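Local coordinates for BauA (Acinetobacter baumannii, PDB 6HCP), which is the outer-membrane receptor that takes up ferric preacinetobactin, most probably in a TonB-dependent manner like other siderophore transporters of its family, at residues A[100-105]-A[127-132]; A[113-118]-A[154-159]; A[284-289]-A[312-317]; A[137-142]-A[160-165]. All coordinates share one frame; numbering follows the deposited sequence.

Contact 1 of 4, residues A[100-105]-A[127-132]; sequences WSENYY and FYRTSP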
# COMPACT_ATOMS: atom_id res chain seq x y z
N TRP A 100 -14.11 -13.43 19.57
CA TRP A 100 -14.40 -14.72 20.20
C TRP A 100 -15.56 -15.45 19.51
O TRP A 100 -15.79 -16.63 19.76
CB TRP A 100 -14.64 -14.52 21.70
CG TRP A 100 -15.62 -13.44 22.03
CD1 TRP A 100 -15.34 -12.14 22.35
CD2 TRP A 100 -17.05 -13.58 22.12
NE1 TRP A 100 -16.50 -11.46 22.61
CE2 TRP A 100 -17.55 -12.34 22.56
CE3 TRP A 100 -17.93 -14.65 21.96
CZ2 TRP A 100 -18.92 -12.11 22.71
CZ3 TRP A 100 -19.28 -14.42 22.11
CH2 TRP A 100 -19.77 -13.16 22.45
N SER A 101 -16.27 -14.76 18.61
CA SER A 101 -17.27 -15.39 17.75
C SER A 101 -17.42 -14.55 16.49
O SER A 101 -17.02 -13.38 16.48
CB SER A 101 -18.62 -15.56 18.42
OG SER A 101 -19.36 -14.34 18.41
N GLU A 102 -18.12 -15.11 15.50
CA GLU A 102 -18.63 -14.31 14.38
C GLU A 102 -19.77 -13.43 14.92
O GLU A 102 -20.34 -13.69 15.99
CB GLU A 102 -19.16 -15.18 13.25
CG GLU A 102 -18.14 -16.17 12.69
CD GLU A 102 -18.59 -16.86 11.41
OE1 GLU A 102 -19.06 -16.13 10.52
OE2 GLU A 102 -18.46 -18.13 11.29
N ASN A 103 -20.05 -12.35 14.20
CA ASN A 103 -21.10 -11.43 14.61
C ASN A 103 -21.74 -10.81 13.38
O ASN A 103 -21.09 -10.04 12.66
CB ASN A 103 -20.58 -10.33 15.53
CG ASN A 103 -21.71 -9.45 16.05
OD1 ASN A 103 -22.76 -9.95 16.43
ND2 ASN A 103 -21.52 -8.14 16.03
N TYR A 104 -22.99 -11.15 13.10
CA TYR A 104 -23.71 -10.54 11.99
C TYR A 104 -25.20 -10.36 12.32
O TYR A 104 -25.75 -11.01 13.20
CB TYR A 104 -23.54 -11.35 10.70
CG TYR A 104 -23.83 -12.82 10.82
CD1 TYR A 104 -25.10 -13.33 10.63
CD2 TYR A 104 -22.81 -13.72 11.07
CE1 TYR A 104 -25.38 -14.67 10.83
CE2 TYR A 104 -23.07 -15.08 11.22
CZ TYR A 104 -24.36 -15.56 11.10
OH TYR A 104 -24.61 -16.90 11.28
N TYR A 105 -25.78 -9.36 11.67
CA TYR A 105 -27.18 -9.03 11.70
C TYR A 105 -27.77 -9.33 10.32
O TYR A 105 -27.11 -9.11 9.29
CB TYR A 105 -27.38 -7.55 12.02
CG TYR A 105 -26.90 -7.11 13.38
CD1 TYR A 105 -25.56 -6.88 13.62
CD2 TYR A 105 -27.81 -6.75 14.36
CE1 TYR A 105 -25.11 -6.43 14.85
CE2 TYR A 105 -27.38 -6.38 15.62
CZ TYR A 105 -26.04 -6.16 15.85
OH TYR A 105 -25.63 -5.74 17.07
N PHE A 127 -20.33 -23.69 17.49
CA PHE A 127 -21.10 -22.80 18.36
C PHE A 127 -20.92 -21.32 17.97
O PHE A 127 -21.88 -20.58 17.93
CB PHE A 127 -20.68 -23.01 19.81
CG PHE A 127 -21.68 -22.55 20.84
CD1 PHE A 127 -22.81 -23.30 21.12
CD2 PHE A 127 -21.46 -21.40 21.58
CE1 PHE A 127 -23.67 -22.92 22.15
CE2 PHE A 127 -22.33 -21.01 22.58
CZ PHE A 127 -23.45 -21.77 22.86
N TYR A 128 -19.68 -20.90 17.69
CA TYR A 128 -19.36 -19.46 17.60
C TYR A 128 -18.68 -19.08 16.27
O TYR A 128 -18.73 -17.92 15.89
CB TYR A 128 -18.46 -19.04 18.76
CG TYR A 128 -19.15 -18.73 20.06
CD1 TYR A 128 -20.44 -18.22 20.11
CD2 TYR A 128 -18.50 -18.99 21.25
CE1 TYR A 128 -21.02 -17.88 21.32
CE2 TYR A 128 -19.05 -18.61 22.46
CZ TYR A 128 -20.33 -18.11 22.50
OH TYR A 128 -20.87 -17.80 23.71
N ARG A 129 -17.92 -20.00 15.66
CA ARG A 129 -17.31 -19.69 14.35
C ARG A 129 -17.16 -20.98 13.55
O ARG A 129 -16.74 -21.98 14.09
CB ARG A 129 -15.95 -19.00 14.53
CG ARG A 129 -15.21 -18.72 13.22
CD ARG A 129 -14.41 -17.42 13.30
NE ARG A 129 -13.48 -17.42 14.39
CZ ARG A 129 -13.41 -16.52 15.36
NH1 ARG A 129 -13.96 -15.32 15.20
NH2 ARG A 129 -12.67 -16.80 16.42
N THR A 130 -17.52 -20.90 12.27
CA THR A 130 -17.52 -22.02 11.38
C THR A 130 -16.63 -21.70 10.17
O THR A 130 -16.97 -20.86 9.36
CB THR A 130 -18.95 -22.39 10.94
OG1 THR A 130 -19.68 -22.76 12.11
CG2 THR A 130 -18.96 -23.54 9.96
N SER A 131 -15.57 -22.52 9.99
CA SER A 131 -14.77 -22.46 8.75
C SER A 131 -15.48 -23.27 7.67
O SER A 131 -16.06 -24.32 7.93
CB SER A 131 -13.34 -22.94 8.99
OG SER A 131 -12.49 -22.51 7.92
N PRO A 132 -15.63 -22.72 6.45
CA PRO A 132 -16.60 -23.29 5.51
C PRO A 132 -16.14 -24.39 4.54
O PRO A 132 -16.89 -24.71 3.59
CB PRO A 132 -17.02 -22.07 4.69
CG PRO A 132 -15.80 -21.18 4.70
CD PRO A 132 -15.17 -21.38 6.05

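Contact 2 of 4, residues A[113-118]-A[154-159]; sequences TNDMSM and AGSVGG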
# COMPACT_ATOMS: atom_id res chain seq x y z
N THR A 113 -24.80 -17.21 15.74
CA THR A 113 -24.04 -18.33 15.24
C THR A 113 -24.63 -19.64 15.74
O THR A 113 -24.52 -20.67 15.08
CB THR A 113 -22.56 -18.19 15.61
OG1 THR A 113 -22.43 -18.06 17.04
CG2 THR A 113 -21.94 -17.00 14.91
N ASN A 114 -25.20 -19.61 16.95
CA ASN A 114 -25.76 -20.80 17.58
C ASN A 114 -26.96 -21.35 16.78
O ASN A 114 -27.40 -22.47 17.06
CB ASN A 114 -26.36 -20.50 18.95
CG ASN A 114 -25.38 -20.23 20.06
OD1 ASN A 114 -25.82 -19.93 21.17
ND2 ASN A 114 -24.09 -20.18 19.76
N ASP A 115 -27.53 -20.53 15.89
CA ASP A 115 -28.83 -20.77 15.26
C ASP A 115 -28.69 -21.19 13.80
O ASP A 115 -29.67 -21.19 13.05
CB ASP A 115 -29.73 -19.54 15.39
CG ASP A 115 -30.21 -19.31 16.82
OD1 ASP A 115 -30.03 -20.23 17.64
OD2 ASP A 115 -30.70 -18.20 17.12
N MET A 116 -27.48 -21.53 13.36
CA MET A 116 -27.33 -22.03 11.99
C MET A 116 -27.82 -23.48 11.92
O MET A 116 -27.67 -24.22 12.89
CB MET A 116 -25.87 -21.99 11.54
CG MET A 116 -25.27 -20.60 11.61
SD MET A 116 -23.64 -20.65 10.80
CE MET A 116 -22.73 -21.72 11.90
N SER A 117 -28.33 -23.88 10.76
CA SER A 117 -28.68 -25.25 10.52
C SER A 117 -27.65 -25.92 9.61
O SER A 117 -26.94 -25.25 8.86
CB SER A 117 -30.08 -25.38 10.00
OG SER A 117 -30.29 -24.60 8.83
N MET A 118 -27.55 -27.25 9.74
CA MET A 118 -26.74 -28.09 8.86
C MET A 118 -27.65 -29.10 8.16
O MET A 118 -28.34 -29.84 8.83
CB MET A 118 -25.64 -28.83 9.61
CG MET A 118 -24.74 -29.65 8.66
SD MET A 118 -23.46 -30.57 9.53
CE MET A 118 -22.49 -29.25 10.24
N ALA A 154 -30.75 -20.19 20.27
CA ALA A 154 -30.54 -18.86 20.86
C ALA A 154 -31.73 -17.92 20.61
O ALA A 154 -31.73 -16.78 21.06
CB ALA A 154 -29.27 -18.24 20.34
N GLY A 155 -32.75 -18.40 19.91
CA GLY A 155 -33.98 -17.62 19.67
C GLY A 155 -33.76 -16.34 18.86
O GLY A 155 -34.55 -15.41 18.97
N SER A 156 -32.74 -16.30 17.99
CA SER A 156 -32.52 -15.12 17.16
C SER A 156 -33.51 -15.15 15.99
O SER A 156 -33.97 -16.22 15.60
CB SER A 156 -31.05 -14.99 16.71
OG SER A 156 -30.69 -16.02 15.80
N VAL A 157 -33.82 -13.97 15.43
CA VAL A 157 -34.93 -13.84 14.48
C VAL A 157 -34.55 -13.13 13.17
O VAL A 157 -35.40 -12.95 12.30
CB VAL A 157 -36.12 -13.10 15.15
CG1 VAL A 157 -36.58 -13.84 16.41
CG2 VAL A 157 -35.80 -11.64 15.47
N GLY A 158 -33.28 -12.76 12.98
CA GLY A 158 -32.93 -11.95 11.81
C GLY A 158 -33.02 -12.73 10.50
O GLY A 158 -33.30 -12.18 9.43
N GLY A 159 -32.63 -14.01 10.55
CA GLY A 159 -32.68 -14.88 9.36
C GLY A 159 -32.11 -16.25 9.68
O GLY A 159 -31.55 -16.46 10.73
O HOH W 1 -32.34 -19.24 12.62

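Contact 3 of 4, residues A[284-289]-A[312-317]; sequences ETKDKG and TTEYKY. With EDO (1,2-ethanediol), chain Z; EDO (1,2-ethanediol), chain J.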
# COMPACT_ATOMS: atom_id res chain seq x y z
N GLU A 284 -10.47 -20.41 22.78
CA GLU A 284 -10.42 -21.67 22.05
C GLU A 284 -11.80 -22.31 22.09
O GLU A 284 -12.39 -22.40 23.18
CB GLU A 284 -9.40 -22.61 22.68
CG GLU A 284 -9.42 -24.01 22.10
CD GLU A 284 -8.61 -25.01 22.90
OE1 GLU A 284 -9.04 -25.39 24.03
OE2 GLU A 284 -7.52 -25.36 22.44
N THR A 285 -12.30 -22.73 20.93
CA THR A 285 -13.55 -23.50 20.85
C THR A 285 -13.28 -24.80 20.10
O THR A 285 -12.72 -24.79 19.01
CB THR A 285 -14.68 -22.69 20.21
OG1 THR A 285 -14.76 -21.41 20.83
CG2 THR A 285 -16.04 -23.35 20.37
N LYS A 286 -13.67 -25.91 20.72
CA LYS A 286 -13.68 -27.20 20.07
C LYS A 286 -15.13 -27.61 19.85
O LYS A 286 -15.90 -27.62 20.79
CB LYS A 286 -12.97 -28.24 20.94
CG LYS A 286 -11.47 -28.03 21.14
CD LYS A 286 -10.84 -29.11 22.01
CE LYS A 286 -9.38 -28.85 22.31
NZ LYS A 286 -8.86 -29.73 23.38
N ASP A 287 -15.47 -27.95 18.61
CA ASP A 287 -16.79 -28.37 18.22
C ASP A 287 -16.67 -29.73 17.52
O ASP A 287 -15.83 -29.92 16.65
CB ASP A 287 -17.46 -27.37 17.29
CG ASP A 287 -17.81 -26.07 17.98
OD1 ASP A 287 -18.89 -26.01 18.63
OD2 ASP A 287 -16.99 -25.13 17.90
N LYS A 288 -17.56 -30.65 17.90
CA LYS A 288 -17.66 -31.95 17.24
C LYS A 288 -19.14 -32.22 16.99
O LYS A 288 -19.96 -31.98 17.88
CB LYS A 288 -17.08 -33.06 18.12
CG LYS A 288 -15.63 -32.86 18.53
CD LYS A 288 -15.06 -33.98 19.39
CE LYS A 288 -13.70 -33.62 19.94
NZ LYS A 288 -13.10 -34.75 20.69
N GLY A 289 -19.48 -32.64 15.77
CA GLY A 289 -20.88 -32.88 15.43
C GLY A 289 -21.06 -34.08 14.53
O GLY A 289 -20.18 -34.43 13.76
N THR A 312 -21.03 -31.43 20.43
CA THR A 312 -20.47 -30.95 21.66
C THR A 312 -19.62 -29.72 21.34
O THR A 312 -18.93 -29.69 20.34
CB THR A 312 -19.62 -32.02 22.36
OG1 THR A 312 -18.56 -32.31 21.45
CG2 THR A 312 -20.39 -33.27 22.70
N THR A 313 -19.63 -28.78 22.28
CA THR A 313 -18.83 -27.58 22.25
C THR A 313 -18.06 -27.49 23.56
O THR A 313 -18.64 -27.63 24.62
CB THR A 313 -19.71 -26.34 22.09
OG1 THR A 313 -20.38 -26.44 20.83
CG2 THR A 313 -18.92 -25.05 22.22
N GLU A 314 -16.77 -27.18 23.46
CA GLU A 314 -15.97 -26.82 24.62
C GLU A 314 -15.32 -25.47 24.34
O GLU A 314 -14.54 -25.36 23.40
CB GLU A 314 -14.89 -27.89 24.87
CG GLU A 314 -15.45 -29.27 25.18
CD GLU A 314 -14.38 -30.35 25.34
OE1 GLU A 314 -13.19 -30.01 25.27
OE2 GLU A 314 -14.75 -31.49 25.63
N TYR A 315 -15.73 -24.46 25.13
CA TYR A 315 -15.31 -23.09 24.99
C TYR A 315 -14.44 -22.71 26.17
O TYR A 315 -14.85 -22.91 27.31
CB TYR A 315 -16.51 -22.15 24.91
CG TYR A 315 -16.18 -20.69 24.80
CD1 TYR A 315 -15.92 -20.09 23.58
CD2 TYR A 315 -16.21 -19.87 25.92
CE1 TYR A 315 -15.67 -18.72 23.48
CE2 TYR A 315 -15.96 -18.51 25.84
CZ TYR A 315 -15.67 -17.93 24.62
OH TYR A 315 -15.44 -16.59 24.54
N LYS A 316 -13.35 -21.98 25.89
CA LYS A 316 -12.49 -21.44 26.92
C LYS A 316 -12.00 -20.05 26.52
O LYS A 316 -11.61 -19.84 25.38
CB LYS A 316 -11.28 -22.37 27.12
CG LYS A 316 -11.60 -23.76 27.65
CD LYS A 316 -10.33 -24.62 27.74
CE LYS A 316 -10.53 -25.90 28.51
NZ LYS A 316 -11.59 -26.72 27.89
N TYR A 317 -12.01 -19.13 27.48
CA TYR A 317 -11.62 -17.75 27.25
C TYR A 317 -10.85 -17.25 28.47
O TYR A 317 -11.33 -17.30 29.58
CB TYR A 317 -12.84 -16.85 27.00
CG TYR A 317 -12.50 -15.39 26.80
CD1 TYR A 317 -12.26 -14.56 27.88
CD2 TYR A 317 -12.54 -14.82 25.54
CE1 TYR A 317 -11.99 -13.21 27.70
CE2 TYR A 317 -12.23 -13.49 25.35
CZ TYR A 317 -11.93 -12.68 26.43
OH TYR A 317 -11.68 -11.34 26.26
C1 EDO Z . -14.09 -19.02 19.55
O1 EDO Z . -12.82 -19.71 19.52
C2 EDO Z . -14.77 -19.15 18.21
O2 EDO Z . -15.24 -20.50 18.04
C1 EDO J . -19.37 -15.58 25.97
O1 EDO J . -20.41 -15.08 26.80
C2 EDO J . -18.36 -14.46 25.76
O2 EDO J . -17.05 -14.83 26.21
O HOH W 2 -11.76 -25.48 24.39
O HOH W 3 -16.28 -30.50 21.60
O HOH W 4 -10.96 -31.75 24.99

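Contact 4 of 4, residues A[137-142]-A[160-165]; sequences RVEVLK and TVNLVT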
# COMPACT_ATOMS: atom_id res chain seq x y z
N ARG A 137 -22.89 -25.63 -0.14
CA ARG A 137 -23.72 -24.44 -0.27
C ARG A 137 -23.80 -23.76 1.10
O ARG A 137 -23.78 -24.40 2.13
CB ARG A 137 -25.15 -24.74 -0.73
CG ARG A 137 -25.25 -25.53 -2.03
CD ARG A 137 -24.98 -24.66 -3.25
NE ARG A 137 -25.17 -25.42 -4.47
CZ ARG A 137 -24.20 -25.98 -5.20
NH1 ARG A 137 -22.93 -25.97 -4.81
NH2 ARG A 137 -24.53 -26.57 -6.33
N VAL A 138 -23.89 -22.43 1.06
CA VAL A 138 -24.22 -21.64 2.23
C VAL A 138 -25.44 -20.80 1.89
O VAL A 138 -25.36 -19.96 1.00
CB VAL A 138 -23.04 -20.74 2.65
CG1 VAL A 138 -23.47 -19.75 3.74
CG2 VAL A 138 -21.85 -21.55 3.11
N GLU A 139 -26.59 -21.14 2.50
CA GLU A 139 -27.86 -20.60 2.16
C GLU A 139 -28.32 -19.61 3.24
O GLU A 139 -28.11 -19.82 4.44
CB GLU A 139 -28.91 -21.71 2.03
CG GLU A 139 -28.52 -22.85 1.12
CD GLU A 139 -29.58 -23.94 1.02
OE1 GLU A 139 -30.50 -23.97 1.90
OE2 GLU A 139 -29.52 -24.71 0.03
N VAL A 140 -28.98 -18.54 2.80
CA VAL A 140 -29.54 -17.54 3.70
C VAL A 140 -31.01 -17.36 3.34
O VAL A 140 -31.36 -17.14 2.17
CB VAL A 140 -28.80 -16.19 3.63
CG1 VAL A 140 -29.38 -15.20 4.63
CG2 VAL A 140 -27.31 -16.34 3.85
N LEU A 141 -31.85 -17.38 4.37
CA LEU A 141 -33.25 -16.97 4.26
C LEU A 141 -33.45 -15.78 5.19
O LEU A 141 -33.15 -15.89 6.38
CB LEU A 141 -34.17 -18.13 4.64
CG LEU A 141 -35.66 -17.83 4.46
CD1 LEU A 141 -36.43 -19.09 4.11
CD2 LEU A 141 -36.25 -17.17 5.69
N LYS A 142 -33.85 -14.65 4.63
CA LYS A 142 -33.88 -13.41 5.37
C LYS A 142 -35.21 -13.28 6.11
O LYS A 142 -36.29 -13.62 5.61
CB LYS A 142 -33.62 -12.21 4.46
CG LYS A 142 -32.24 -12.25 3.82
CD LYS A 142 -31.99 -11.17 2.81
CE LYS A 142 -30.91 -11.54 1.81
NZ LYS A 142 -30.52 -10.37 1.02
N THR A 160 -32.16 -17.15 8.70
CA THR A 160 -31.62 -18.48 8.90
C THR A 160 -30.51 -18.73 7.87
O THR A 160 -30.71 -18.54 6.67
CB THR A 160 -32.71 -19.56 8.84
OG1 THR A 160 -33.68 -19.26 9.85
CG2 THR A 160 -32.14 -20.95 9.04
N VAL A 161 -29.37 -19.18 8.38
CA VAL A 161 -28.24 -19.60 7.60
C VAL A 161 -28.22 -21.13 7.64
O VAL A 161 -28.12 -21.72 8.72
CB VAL A 161 -26.94 -19.03 8.17
CG1 VAL A 161 -25.73 -19.50 7.38
CG2 VAL A 161 -27.00 -17.51 8.25
N ASN A 162 -28.30 -21.74 6.46
CA ASN A 162 -28.34 -23.20 6.32
C ASN A 162 -27.10 -23.65 5.55
O ASN A 162 -26.86 -23.18 4.43
CB ASN A 162 -29.63 -23.66 5.62
CG ASN A 162 -29.73 -25.16 5.51
OD1 ASN A 162 -29.48 -25.88 6.50
ND2 ASN A 162 -29.98 -25.67 4.30
N LEU A 163 -26.30 -24.51 6.19
CA LEU A 163 -25.06 -24.99 5.61
C LEU A 163 -25.28 -26.40 5.07
O LEU A 163 -25.74 -27.30 5.80
CB LEU A 163 -23.97 -24.99 6.68
CG LEU A 163 -23.81 -23.67 7.45
CD1 LEU A 163 -22.67 -23.77 8.45
CD2 LEU A 163 -23.58 -22.50 6.52
N VAL A 164 -25.07 -26.54 3.76
CA VAL A 164 -25.31 -27.79 3.05
C VAL A 164 -23.95 -28.47 2.86
O VAL A 164 -23.03 -27.88 2.30
CB VAL A 164 -25.99 -27.52 1.70
CG1 VAL A 164 -26.17 -28.80 0.88
CG2 VAL A 164 -27.31 -26.79 1.87
N THR A 165 -23.82 -29.69 3.39
CA THR A 165 -22.53 -30.37 3.40
C THR A 165 -22.22 -30.95 2.01
O THR A 165 -23.10 -31.04 1.14
CB THR A 165 -22.49 -31.48 4.47
OG1 THR A 165 -23.56 -32.38 4.19
CG2 THR A 165 -22.60 -30.92 5.87

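Contact 1 of 4, residues A[100-105]-A[127-132]
W100 drives the edge of its six-membered ring at one face of the Y128 ring, a T-shaped (edge-to-face) pair with planes 74° apart and centroids 5.3 Å from each other. The touching atom is CZ3, which sits over the rim of the tyrosine rather than its middle and comes to 3.9 Å from Y128 CZ. On the opposite face of the same tyrosine, F127 brings CD2 over the ring centre, so Y128 is held between two aromatic neighbours. S101 is small enough to let the two chains close up here: its CB lies 3.5 Å from Y128 CB, while its hydroxyl turns back to E102 O.

Beyond the aromatic pair the contact becomes polar. E102 N gives a nearly straight bond of 2.9 Å to Y128 O. The acid then reaches across R129, CG of one side chain passing CG of the other, and E102 OE2 accepts T130 N at 3.1 Å, almost in line with its own C-O bond. A glutamate suits this buried place because its second oxygen, OE1, has a partner in T81. The R129 guanidinium lies beside the S101 backbone and is bonded to G99 O, with a salt bridge to D249 of the barrel wall. W100, F127 and Y128 set the two loops against that wall, as parts of the plug domain of a TonB-dependent receptor.

Contact 2 of 4, residues A[113-118]-A[154-159]
D115 lays its carboxylate against the turn A154-S156, with OD1 only 3.4 Å from the methyl carbon CB of A154. Its CG lies beside the backbone N and anti to the carbonyl carbon (chi1 -71°), and from there both oxygens meet donors of the turn. OD1 takes A154 N at 2.7 Å through its syn lone pair, the side facing the other oxygen. OD2 has two donors: S156 N, 2.9 Å away and nearly in line with the C-O bond, and S156 OG, which gives its proton to the anti lone pair at 2.5 Å, a short bond. Three bonds thus fix both the position and the rotation of the carboxylate, and the donors probably favour its charged form.

Serine suits position 156 because its hydroxyl, tucked between its own backbone N and carbonyl carbon, can reach the same oxygen as its N-H; OG also accepts S112 N. Between A154 and S156, G155 turns the chain with a positive phi of 63°, a conformation that glycine adopts readily. Alongside, N114 CB rests 3.9 Å from A154 CB, while its amide nitrogen is bonded to F127 O. D115 thereby ties the segment leading into strand 117-118 to the loop leading into strand 159-165, two neighbouring strands of the plug-domain sheet.

Contact 3 of 4, residues A[284-289]-A[312-317]
T285 and Y315 face each other as a non-hydrogen-bonded pair in the antiparallel hairpin 282-297/302-318 of the transmembrane beta-barrel. Backbone bonds join the alternate pairs E284-K316, K286-E314 and K288-T312, each doubly, as in E314 N to K286 O at 2.8 Å.

Charged side chains line the face of E284, K286, E314 and K316. E284 and K316 run side by side, yet their charged ends stay 4.8 Å apart, OE1 to NZ. K286 and E314 cross with a similar gap; a water gives E314 OE1 a bond and accepts a weak one from K286 NZ. Long, flexible chains suit this partly exposed face.

On the other face the side chains are buried and turn toward the plug. The methyl groups of T285 and T313 meet at 3.8 Å between their CG2 atoms. The Y315 ring meets that of Y128 edge-to-face, and its OH packs on W100 CB and accepts a bond from an ethanediol probably left by crystallisation. Aspartate suits position 287 because one oxygen can accept two donors: besides F127 N of the plug, D287 OD1 receives the proton of T313 OG1 at 2.7 Å, nearly in line with its C-O bond, while T313 OG1 is itself bonded to K345 NZ.

Contact 4 of 4, residues A[137-142]-A[160-165]
E139 and N162 stand side by side on one face of an antiparallel pair, and N162 ND2 donates to E139 OE1 at 3.0 Å. The bond is almost straight, 175° at the hydrogen, and OE1 lies in the amide plane; seen from the acid, however, the donor comes from above the carboxylate plane, and the two planes are 64° apart. OE1 is gripped a second time by N48 N. The other end of the amide is also satisfied: N162 OD1 accepts S117 OG and G120 N. An asparagine, with a donor and an acceptor on one flat group, can thus connect three parts of the chain in a buried place. E139 OE2 lies against a methyl, 3.5 Å from V164 CG2.

The backbone donors and acceptors are paired as well. E139 and N162 exchange two bonds of 2.8 Å, N to O each way, and L141 and T160 do likewise. Toward the far end the pairing slackens, for R137 N reaches V164 O only at 3.3 Å, a weak bond, although V164 N to R137 O is normal. R137 sends its guanidinium away to a salt bridge with D36.

The face of V138, V140, V161 and L163 has no polar side chains. V138 CG1 meets L163 CD2 at 3.9 Å, and helix 81-84 packs over it with I84 and V83. These are neighbouring strands of the mixed central sheet characteristic of the plug domain in TonB-dependent receptors.

How the contacts relate
Contact 4 is the most buried of the four, a sheet core with one apolar face, whereas contacts 1, 2 and 3 are only partly buried. Contacts 2 and 4 share the plug sheet: S117 bonds to N162 and L163, setting strand 117-118 beside strand 159-165. Contact 1 touches the other three: F127 meets T113 and N114 of contact 2, T130 meets L163 of contact 4, and F127 and Y128 meet the barrel wall of contact 3. Contacts 3 and 4 rely on regular backbone pairing, contacts 1 and 2 on carboxylates that take loop N-H groups, joined in contact 1 by an aromatic pair and one backbone bond. Charged residues crowd the face of contact 3 turned from the plug.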